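Local coordinates for putative methyltransferase protein (Bacteroides fragilis, PDB 5BP9), which binds S-adenosyl-L-homocysteine and probably transfers methyl groups from S-adenosylmethionine to a substrate not yet identified, at residues A53-Y58 with V136-L141; N169-I174 with L244-Q249. One frame throughout, in Å; residues are numbered along the deposited sequence. Where two conformers were deposited one is given.

Interaction 1 of 2, residues A53-Y58 with V136-L141; sequences AIADFY and VEVMKL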
ATOM      1  N   ALA A  53       8.375  -8.032  12.691  1.00 12.85           N
ATOM      2  CA  ALA A  53       8.242  -6.899  13.619  1.00 13.21           C
ATOM      3  C   ALA A  53       6.842  -6.787  14.197  1.00 15.70           C
ATOM      4  O   ALA A  53       6.657  -6.644  15.432  1.00 15.22           O
ATOM      5  CB  ALA A  53       8.607  -5.610  12.938  1.00 13.59           C
ATOM      6  N   ILE A  54       5.866  -6.885  13.297  1.00 13.44           N
ATOM      7  CA  ILE A  54       4.442  -6.844  13.634  1.00 15.60           C
ATOM      8  C   ILE A  54       4.099  -7.991  14.580  1.00 14.42           C
ATOM      9  O   ILE A  54       3.385  -7.770  15.578  1.00 16.80           O
ATOM     10  CB  ILE A  54       3.568  -6.871  12.327  1.00 18.33           C
ATOM     11  CG1 ILE A  54       3.662  -5.508  11.632  1.00 16.96           C
ATOM     12  CG2 ILE A  54       2.092  -7.236  12.597  1.00 19.90           C
ATOM     13  CD1 ILE A  54       3.140  -5.480  10.202  1.00 19.28           C
ATOM     14  N   ALA A  55       4.579  -9.196  14.278  1.00 14.91           N
ATOM     15  CA  ALA A  55       4.307 -10.370  15.128  1.00 14.54           C
ATOM     16  C   ALA A  55       4.939 -10.251  16.511  1.00 15.56           C
ATOM     17  O   ALA A  55       4.282 -10.548  17.525  1.00 19.38           O
ATOM     18  CB  ALA A  55       4.740 -11.642  14.419  1.00 19.44           C
ATOM     19  N   ASP A  56       6.168  -9.751  16.590  1.00 16.70           N
ATOM     20  CA  ASP A  56       6.775  -9.506  17.903  1.00 19.04           C
ATOM     21  C   ASP A  56       5.934  -8.559  18.743  1.00 20.45           C
ATOM     22  O   ASP A  56       5.667  -8.827  19.929  1.00 22.58           O
ATOM     23  CB  ASP A  56       8.177  -8.926  17.756  1.00 19.04           C
ATOM     24  CG  ASP A  56       9.252  -9.915  17.988  1.00 25.70           C
ATOM     25  OD1 ASP A  56       8.978 -11.130  18.161  1.00 28.66           O
ATOM     26  OD2 ASP A  56      10.411  -9.445  17.982  1.00 24.71           O
ATOM     27  N   PHE A  57       5.513  -7.453  18.140  1.00 17.60           N
ATOM     28  CA  PHE A  57       4.738  -6.456  18.856  1.00 20.99           C
ATOM     29  C   PHE A  57       3.366  -6.997  19.271  1.00 22.64           C
ATOM     30  O   PHE A  57       2.881  -6.731  20.386  1.00 24.05           O
ATOM     31  CB  PHE A  57       4.557  -5.194  18.018  1.00 23.81           C
ATOM     32  CG  PHE A  57       4.007  -4.031  18.797  1.00 29.95           C
ATOM     33  CD1 PHE A  57       4.842  -3.257  19.592  1.00 29.19           C
ATOM     34  CD2 PHE A  57       2.651  -3.726  18.754  1.00 30.95           C
ATOM     35  CE1 PHE A  57       4.341  -2.193  20.320  1.00 35.95           C
ATOM     36  CE2 PHE A  57       2.147  -2.660  19.476  1.00 33.45           C
ATOM     37  CZ  PHE A  57       2.995  -1.892  20.258  1.00 42.18           C
ATOM     38  N   TYR A  58       2.732  -7.756  18.386  1.00 18.29           N
ATOM     39  CA  TYR A  58       1.434  -8.314  18.707  1.00 20.28           C
ATOM     40  C   TYR A  58       1.544  -9.321  19.868  1.00 20.79           C
ATOM     41  O   TYR A  58       0.736  -9.294  20.808  1.00 24.88           O
ATOM     42  CB  TYR A  58       0.794  -8.998  17.483  1.00 22.46           C
ATOM     43  CG  TYR A  58      -0.504  -9.659  17.903  1.00 19.67           C
ATOM     44  CD1 TYR A  58      -1.624  -8.881  18.193  1.00 25.32           C
ATOM     45  CD2 TYR A  58      -0.569 -11.011  18.105  1.00 21.79           C
ATOM     46  CE1 TYR A  58      -2.800  -9.458  18.646  1.00 25.34           C
ATOM     47  CE2 TYR A  58      -1.745 -11.616  18.565  1.00 27.29           C
ATOM     48  CZ  TYR A  58      -2.843 -10.838  18.820  1.00 22.85           C
ATOM     49  OH  TYR A  58      -3.994 -11.422  19.263  1.00 28.40           O
ATOM     50  N   VAL A 136      -0.373 -11.536   7.951  1.00 12.04           N
ATOM     51  CA  VAL A 136      -1.672 -12.206   7.859  1.00 12.26           C
ATOM     52  C   VAL A 136      -2.018 -12.959   9.151  1.00 13.19           C
ATOM     53  O   VAL A 136      -3.181 -12.883   9.619  1.00 14.38           O
ATOM     54  CB  VAL A 136      -1.752 -13.083   6.592  1.00 11.80           C
ATOM     55  CG1 VAL A 136      -2.989 -13.977   6.586  1.00 14.97           C
ATOM     56  CG2 VAL A 136      -1.686 -12.210   5.336  1.00 13.01           C
ATOM     57  N   GLU A 137      -1.015 -13.611   9.761  1.00 13.44           N
ATOM     58  CA  GLU A 137      -1.186 -14.267  11.076  1.00 15.86           C
ATOM     59  C   GLU A 137      -1.738 -13.292  12.081  1.00 15.57           C
ATOM     60  O   GLU A 137      -2.730 -13.565  12.740  1.00 17.64           O
ATOM     61  CB  GLU A 137       0.167 -14.795  11.624  1.00 18.10           C
ATOM     62  CG  GLU A 137       0.245 -15.064  13.137  1.00 21.50           C
ATOM     63  CD  GLU A 137       1.586 -15.636  13.578  1.00 19.32           C
ATOM     64  OE1 GLU A 137       2.121 -15.131  14.596  1.00 27.20           O
ATOM     65  OE2 GLU A 137       2.079 -16.570  12.889  1.00 26.67           O
ATOM     66  N   VAL A 138      -1.063 -12.160  12.212  1.00 14.68           N
ATOM     67  CA  VAL A 138      -1.449 -11.137  13.165  1.00 15.13           C
ATOM     68  C   VAL A 138      -2.834 -10.594  12.892  1.00 16.87           C
ATOM     69  O   VAL A 138      -3.628 -10.463  13.822  1.00 17.14           O
ATOM     70  CB  VAL A 138      -0.386 -10.018  13.256  1.00 16.70           C
ATOM     71  CG1 VAL A 138      -0.886  -8.778  14.021  1.00 18.83           C
ATOM     72  CG2 VAL A 138       0.872 -10.588  13.903  1.00 20.95           C
HETATM   73  N   MSE A 139      -3.132 -10.277  11.635  1.00 14.65           N
HETATM   74  CA  MSE A 139      -4.464  -9.828  11.278  1.00 14.59           C
HETATM   75  C   MSE A 139      -5.520 -10.794  11.759  1.00 15.23           C
HETATM   76  O   MSE A 139      -6.541 -10.366  12.321  1.00 15.37           O
HETATM   77  CB  MSE A 139      -4.657  -9.624   9.762  1.00 13.51           C
HETATM   78  CG  MSE A 139      -3.894  -8.386   9.330  1.00 14.67           C
HETATM   79 SE   MSE A 139      -4.494  -7.797   7.565  1.00 16.66          SE
HETATM   80  CE  MSE A 139      -3.109  -8.762   6.594  1.00 17.14           C
ATOM     81  N   LYS A 140      -5.306 -12.089  11.532  1.00 13.80           N
ATOM     82  CA  LYS A 140      -6.315 -13.075  11.942  1.00 13.43           C
ATOM     83  C   LYS A 140      -6.511 -13.081  13.450  1.00 15.99           C
ATOM     84  O   LYS A 140      -7.651 -13.065  13.968  1.00 19.17           O
ATOM     85  CB  LYS A 140      -5.945 -14.458  11.423  1.00 14.91           C
ATOM     86  CG  LYS A 140      -6.027 -14.610   9.918  1.00 15.48           C
ATOM     87  CD  LYS A 140      -5.608 -15.986   9.464  1.00 14.49           C
ATOM     88  CE  LYS A 140      -5.744 -16.226   7.975  1.00 17.46           C
ATOM     89  NZ  LYS A 140      -7.138 -16.145   7.475  1.00 16.14           N
ATOM     90  N   LEU A 141      -5.410 -13.059  14.162  1.00 14.50           N
ATOM     91  CA  LEU A 141      -5.450 -13.091  15.624  1.00 16.48           C
ATOM     92  C   LEU A 141      -6.021 -11.826  16.241  1.00 17.29           C
ATOM     93  O   LEU A 141      -6.644 -11.892  17.324  1.00 20.57           O
ATOM     94  CB  LEU A 141      -4.063 -13.448  16.188  1.00 16.34           C
ATOM     95  CG  LEU A 141      -3.493 -14.808  15.773  1.00 17.65           C
ATOM     96  CD1 LEU A 141      -2.070 -14.980  16.293  1.00 16.64           C
ATOM     97  CD2 LEU A 141      -4.374 -15.954  16.245  1.00 19.71           C
TER
HETATM   98  O   HOH W   1      -6.125  -9.848  19.746  1.00 42.21           O

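Interaction 2 of 2, residues N169-I174 with L244-Q249; sequences NGSGII and LYIDFQ. With SAH (S-adenosyl-L-homocysteine), chain D.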
ATOM      1  N   ASN A 169       1.221   5.321   1.097  1.00 17.76           N
ATOM      2  CA  ASN A 169       1.850   5.268  -0.206  1.00 17.35           C
ATOM      3  C   ASN A 169       1.358   4.058  -0.977  1.00 16.62           C
ATOM      4  O   ASN A 169       2.118   3.127  -1.294  1.00 16.23           O
ATOM      5  CB  ASN A 169       3.381   5.288  -0.159  1.00 18.61           C
ATOM      6  CG  ASN A 169       3.955   5.590  -1.513  1.00 19.33           C
ATOM      7  OD1 ASN A 169       3.578   6.592  -2.114  1.00 23.08           O
ATOM      8  ND2 ASN A 169       4.825   4.716  -2.037  1.00 17.04           N
ATOM      9  N   GLY A 170       0.061   4.090  -1.278  1.00 17.56           N
ATOM     10  CA  GLY A 170      -0.611   3.024  -1.966  1.00 19.49           C
ATOM     11  C   GLY A 170      -0.082   2.699  -3.330  1.00 17.73           C
ATOM     12  O   GLY A 170      -0.207   1.575  -3.780  1.00 20.26           O
ATOM     13  N   SER A 171       0.555   3.668  -3.984  1.00 15.40           N
ATOM     14  CA  SER A 171       1.195   3.411  -5.252  1.00 15.89           C
ATOM     15  C   SER A 171       2.372   2.438  -5.145  1.00 13.19           C
ATOM     16  O   SER A 171       2.778   1.851  -6.134  1.00 14.73           O
ATOM     17  CB  SER A 171       1.680   4.718  -5.855  1.00 17.97           C
ATOM     18  OG  SER A 171       2.494   5.413  -4.954  1.00 16.81           O
ATOM     19  N   GLY A 172       2.932   2.301  -3.951  1.00 12.84           N
ATOM     20  CA  GLY A 172       4.142   1.549  -3.754  1.00 13.63           C
ATOM     21  C   GLY A 172       4.200   0.200  -4.399  1.00 11.51           C
ATOM     22  O   GLY A 172       5.179  -0.130  -5.087  1.00 14.12           O
ATOM     23  N   ILE A 173       3.118  -0.562  -4.205  1.00 12.27           N
ATOM     24  CA  ILE A 173       2.940  -1.938  -4.672  0.50 11.58           C
ATOM     25  C   ILE A 173       3.135  -2.086  -6.184  1.00 15.68           C
ATOM     26  O   ILE A 173       3.539  -3.140  -6.682  1.00 18.93           O
ATOM     27  CB  ILE A 173       1.562  -2.450  -4.175  0.50 11.20           C
ATOM     28  CG1 ILE A 173       1.707  -2.838  -2.692  0.50 18.01           C
ATOM     29  CG2 ILE A 173       1.074  -3.697  -4.905  0.50 14.32           C
ATOM     30  CD1 ILE A 173       0.418  -3.191  -1.990  0.50 18.24           C
ATOM     31  N   ILE A 174       2.798  -1.020  -6.911  1.00 13.79           N
ATOM     32  CA  ILE A 174       2.947  -1.018  -8.388  1.00 13.18           C
ATOM     33  C   ILE A 174       4.433  -1.134  -8.797  1.00 15.87           C
ATOM     34  O   ILE A 174       4.766  -1.719  -9.850  1.00 15.35           O
ATOM     35  CB  ILE A 174       2.251   0.200  -9.043  1.00 14.31           C
ATOM     36  CG1 ILE A 174       0.755   0.195  -8.698  1.00 14.46           C
ATOM     37  CG2 ILE A 174       2.462   0.205 -10.575  1.00 17.96           C
ATOM     38  CD1 ILE A 174       0.066   1.487  -8.988  1.00 16.82           C
ATOM     39  N   LEU A 244       7.076   2.400  -5.645  1.00 11.61           N
ATOM     40  CA  LEU A 244       6.757   3.568  -6.454  1.00 10.67           C
ATOM     41  C   LEU A 244       6.071   4.658  -5.649  1.00 10.98           C
ATOM     42  O   LEU A 244       5.034   4.428  -4.998  1.00 13.55           O
ATOM     43  CB  LEU A 244       5.825   3.165  -7.590  1.00 11.74           C
ATOM     44  CG  LEU A 244       5.353   4.279  -8.548  1.00 12.06           C
ATOM     45  CD1 LEU A 244       6.495   4.852  -9.374  1.00 13.41           C
ATOM     46  CD2 LEU A 244       4.248   3.735  -9.442  1.00 12.90           C
ATOM     47  N   TYR A 245       6.643   5.856  -5.705  1.00 11.56           N
ATOM     48  CA  TYR A 245       5.944   7.098  -5.342  1.00 12.07           C
ATOM     49  C   TYR A 245       5.595   7.793  -6.645  1.00 14.53           C
ATOM     50  O   TYR A 245       6.366   7.739  -7.584  1.00 14.89           O
ATOM     51  CB  TYR A 245       6.839   8.012  -4.488  1.00 13.06           C
ATOM     52  CG  TYR A 245       7.212   7.418  -3.158  1.00 14.79           C
ATOM     53  CD1 TYR A 245       8.212   6.454  -3.072  1.00 16.33           C
ATOM     54  CD2 TYR A 245       6.574   7.806  -2.003  1.00 15.01           C
ATOM     55  CE1 TYR A 245       8.546   5.875  -1.863  1.00 17.31           C
ATOM     56  CE2 TYR A 245       6.906   7.237  -0.777  1.00 17.09           C
ATOM     57  CZ  TYR A 245       7.893   6.269  -0.711  1.00 18.35           C
ATOM     58  OH  TYR A 245       8.230   5.686   0.504  1.00 20.95           O
ATOM     59  N   ILE A 246       4.421   8.401  -6.720  1.00 13.05           N
ATOM     60  CA  ILE A 246       3.985   8.971  -7.986  1.00 13.19           C
ATOM     61  C   ILE A 246       3.241  10.274  -7.715  1.00 14.44           C
ATOM     62  O   ILE A 246       2.345  10.349  -6.854  1.00 14.15           O
ATOM     63  CB  ILE A 246       3.154   7.950  -8.798  1.00 13.47           C
ATOM     64  CG1 ILE A 246       2.873   8.455 -10.217  1.00 14.00           C
ATOM     65  CG2 ILE A 246       1.851   7.587  -8.078  1.00 14.81           C
ATOM     66  CD1 ILE A 246       2.305   7.396 -11.130  1.00 15.04           C
ATOM     67  N   ASP A 247       3.645  11.316  -8.431  1.00 13.47           N
ATOM     68  CA  ASP A 247       2.922  12.606  -8.361  1.00 13.13           C
ATOM     69  C   ASP A 247       1.585  12.521  -9.078  1.00 13.40           C
ATOM     70  O   ASP A 247       1.400  11.662  -9.962  1.00 12.83           O
ATOM     71  CB  ASP A 247       3.804  13.733  -8.938  1.00 14.61           C
ATOM     72  CG  ASP A 247       3.953  13.644 -10.423  1.00 14.60           C
ATOM     73  OD1 ASP A 247       4.866  12.964 -10.890  1.00 15.53           O
ATOM     74  OD2 ASP A 247       3.104  14.203 -11.145  1.00 15.90           O
ATOM     75  N   PHE A 248       0.652  13.410  -8.711  1.00 14.56           N
ATOM     76  CA  PHE A 248      -0.710  13.303  -9.244  1.00 14.77           C
ATOM     77  C   PHE A 248      -0.775  13.426 -10.779  1.00 14.94           C
ATOM     78  O   PHE A 248      -1.548  12.701 -11.429  1.00 14.61           O
ATOM     79  CB  PHE A 248      -1.676  14.330  -8.611  1.00 15.58           C
ATOM     80  CG  PHE A 248      -3.075  14.226  -9.171  1.00 15.70           C
ATOM     81  CD1 PHE A 248      -3.926  13.215  -8.742  1.00 16.14           C
ATOM     82  CD2 PHE A 248      -3.498  15.047 -10.203  1.00 17.59           C
ATOM     83  CE1 PHE A 248      -5.190  13.077  -9.277  1.00 17.30           C
ATOM     84  CE2 PHE A 248      -4.752  14.906 -10.750  1.00 19.13           C
ATOM     85  CZ  PHE A 248      -5.599  13.923 -10.294  1.00 20.16           C
ATOM     86  N   GLN A 249       0.013  14.324 -11.374  1.00 14.39           N
ATOM     87  CA  GLN A 249      -0.071  14.494 -12.828  1.00 14.79           C
ATOM     88  C   GLN A 249       0.416  13.243 -13.549  1.00 14.12           C
ATOM     89  O   GLN A 249      -0.163  12.821 -14.567  1.00 15.83           O
ATOM     90  CB  GLN A 249       0.680  15.722 -13.346  1.00 15.46           C
ATOM     91  CG  GLN A 249       0.057  17.036 -12.920  1.00 22.17           C
ATOM     92  CD  GLN A 249       0.259  17.308 -11.441  1.00 24.86           C
ATOM     93  OE1 GLN A 249       1.369  17.171 -10.933  1.00 27.35           O
ATOM     94  NE2 GLN A 249      -0.809  17.640 -10.734  1.00 35.49           N
TER
HETATM   95  N   SAH D 303      -1.366  -0.710   4.541  1.00 37.50           N
HETATM   96  CA  SAH D 303      -0.477  -0.993   5.733  1.00 53.00           C
HETATM   97  CB  SAH D 303       0.932  -1.483   5.369  1.00 50.63           C
HETATM   98  CG  SAH D 303       1.710  -0.618   4.376  1.00 39.65           C
HETATM   99  SD  SAH D 303       3.275  -1.355   4.001  1.00 22.99           S
HETATM  100  C   SAH D 303      -0.349   0.231   6.598  1.00 61.37           C
HETATM  101  O   SAH D 303      -0.845   1.300   6.259  1.00 39.48           O
HETATM  102  OXT SAH D 303       0.248   0.220   7.674  1.00 77.23           O
HETATM  103  C5' SAH D 303       2.937  -2.174   2.463  1.00 19.87           C
HETATM  104  C4' SAH D 303       2.336  -3.562   2.653  1.00 15.88           C
HETATM  105  O4' SAH D 303       2.021  -4.094   1.349  1.00 13.82           O
HETATM  106  C3' SAH D 303       3.231  -4.603   3.322  1.00 12.43           C
HETATM  107  O3' SAH D 303       2.524  -5.228   4.418  1.00 13.96           O
HETATM  108  C2' SAH D 303       3.574  -5.577   2.200  1.00 11.84           C
HETATM  109  O2' SAH D 303       3.868  -6.900   2.605  1.00 13.40           O
HETATM  110  C1' SAH D 303       2.354  -5.489   1.311  1.00 11.94           C
HETATM  111  N9  SAH D 303       2.514  -5.870  -0.100  1.00 12.85           N
HETATM  112  C8  SAH D 303       3.553  -5.573  -0.899  1.00 13.85           C
HETATM  113  N7  SAH D 303       3.415  -5.976  -2.126  1.00 14.53           N
HETATM  114  C5  SAH D 303       2.169  -6.570  -2.145  1.00 12.45           C
HETATM  115  C6  SAH D 303       1.421  -7.205  -3.147  1.00 13.22           C
HETATM  116  N6  SAH D 303       1.851  -7.334  -4.413  1.00 13.80           N
HETATM  117  N1  SAH D 303       0.196  -7.704  -2.821  1.00 12.77           N
HETATM  118  C2  SAH D 303      -0.234  -7.581  -1.547  1.00 13.35           C
HETATM  119  N3  SAH D 303       0.399  -6.990  -0.518  1.00 12.70           N
HETATM  120  C4  SAH D 303       1.608  -6.510  -0.872  1.00 10.72           C

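Interaction 1 of 2, residues A53-Y58 with V136-L141
Ala55 and Val138 sit opposite each other, their CA atoms 6.1 Å apart, where two helical segments run in roughly the same direction, with axes 9.4 Å apart at closest approach and inclined by 33°. Val138 and Tyr58 contribute almost equally to the buried surface, and Val138 is the residue that touches Ile54, Ala55 and Tyr58 alike, its two methyls dividing the work. CG1, anti to the backbone N (chi1 168°), meets Ile54 CG2 at 3.6 Å and also lies against Tyr58 CB; CG2 reaches the backbone of the facing helix, 3.7 Å from Ala55 CA. Tyr58 reaches across towards helix 136-141, sliding past Val138 in the opposite sense, its CG anti to the backbone N (chi1 175°), and this carries the ring out to Leu141, whose side chain it crosses at about a right angle. There Tyr58 CE2 packs 3.8 Å from Leu141 CB. At the ring edge, in its plane, a water lies 2.7 Å from Tyr58 OH; the same water donates to Leu141 O over 3.2 Å, so it bridges phenol and helix carbonyl at the outer end of the contact. Glu137 flanks Ala55, but its carboxylate is engaged by His59, one residue beyond Tyr58. Ile54 marks the inner end, touching Ser135 and Phe84, its side chain about 6 Å from the bound S-adenosyl-L-homocysteine. The first modelled helix, 49-60, thus packs on helix 133-142 of a Rossmann-like beta-alpha unit, whose strand 125-130 ends in Asp130, a hydrogen-bonding partner of S-adenosyl-L-homocysteine.

Interaction 2 of 2, residues N169-I174 with L244-Q249
The carbonyl oxygen of Leu244 takes two hydrogen bonds from the 169-174 loop, from opposite faces of its carbonyl plane. Ser171 OG donates from one face at 2.7 Å; Asn169 ND2 donates from the other at 3.0 Å, with a bent N-H...O angle of 146°. Neither follows a lone pair. The backbone N of the same residue, Leu244 N, gives a straighter bond to Gly172 O, 3.2 Å long, lying in the carbonyl plane. Both polar backbone atoms of this buried residue are therefore satisfied by the loop that follows strand 161-166 of the Rossmann-like sheet, and the end of strand 236-244 from the antiparallel sheet is held against it. Ser201 OG completes the network through hydrogen bonds with Asn169 OD1, Ser171 OG and Ile246 N. Asn169 CG stands anti to the backbone N (chi1 -165°), which carries the amide to Leu244 O and over Tyr245. With both its ends engaged, the amide lies nearly flat on that ring, the planes 20° apart and ND2 3.4 Å above the ring centre. Asn169 N and Gly170 N are bound by the carboxylate of Asp200. Beside the hydroxyl, Ser171 CB rests 3.6 Å from Ile246 CG2. Ile173, its CB pointing away from 244-249, belongs to the S-adenosyl-L-homocysteine pocket.

From the N terminus, helix 49-60 comes first, and interaction 1 closes a long loop when helix 133-142 packs on it; the intervening chain supplies strands of both sheets, including 104-108 and 125-130 of the mixed sheet. Interaction 2 opens only afterwards, at residues 169-174, and closes at 244-249 once strands 195-202, 226-233 and 236-244 have been laid down. The two loops thus follow in series and neither nest nor cross. The centres of interactions 1 and 2 are about 26 Å apart, on opposite sides of the chain's centre. Interaction 1 ties the N-terminal helix to the Rossmann-like core, whereas interaction 2 ties that core to the antiparallel sheet, with bound S-adenosyl-L-homocysteine near both.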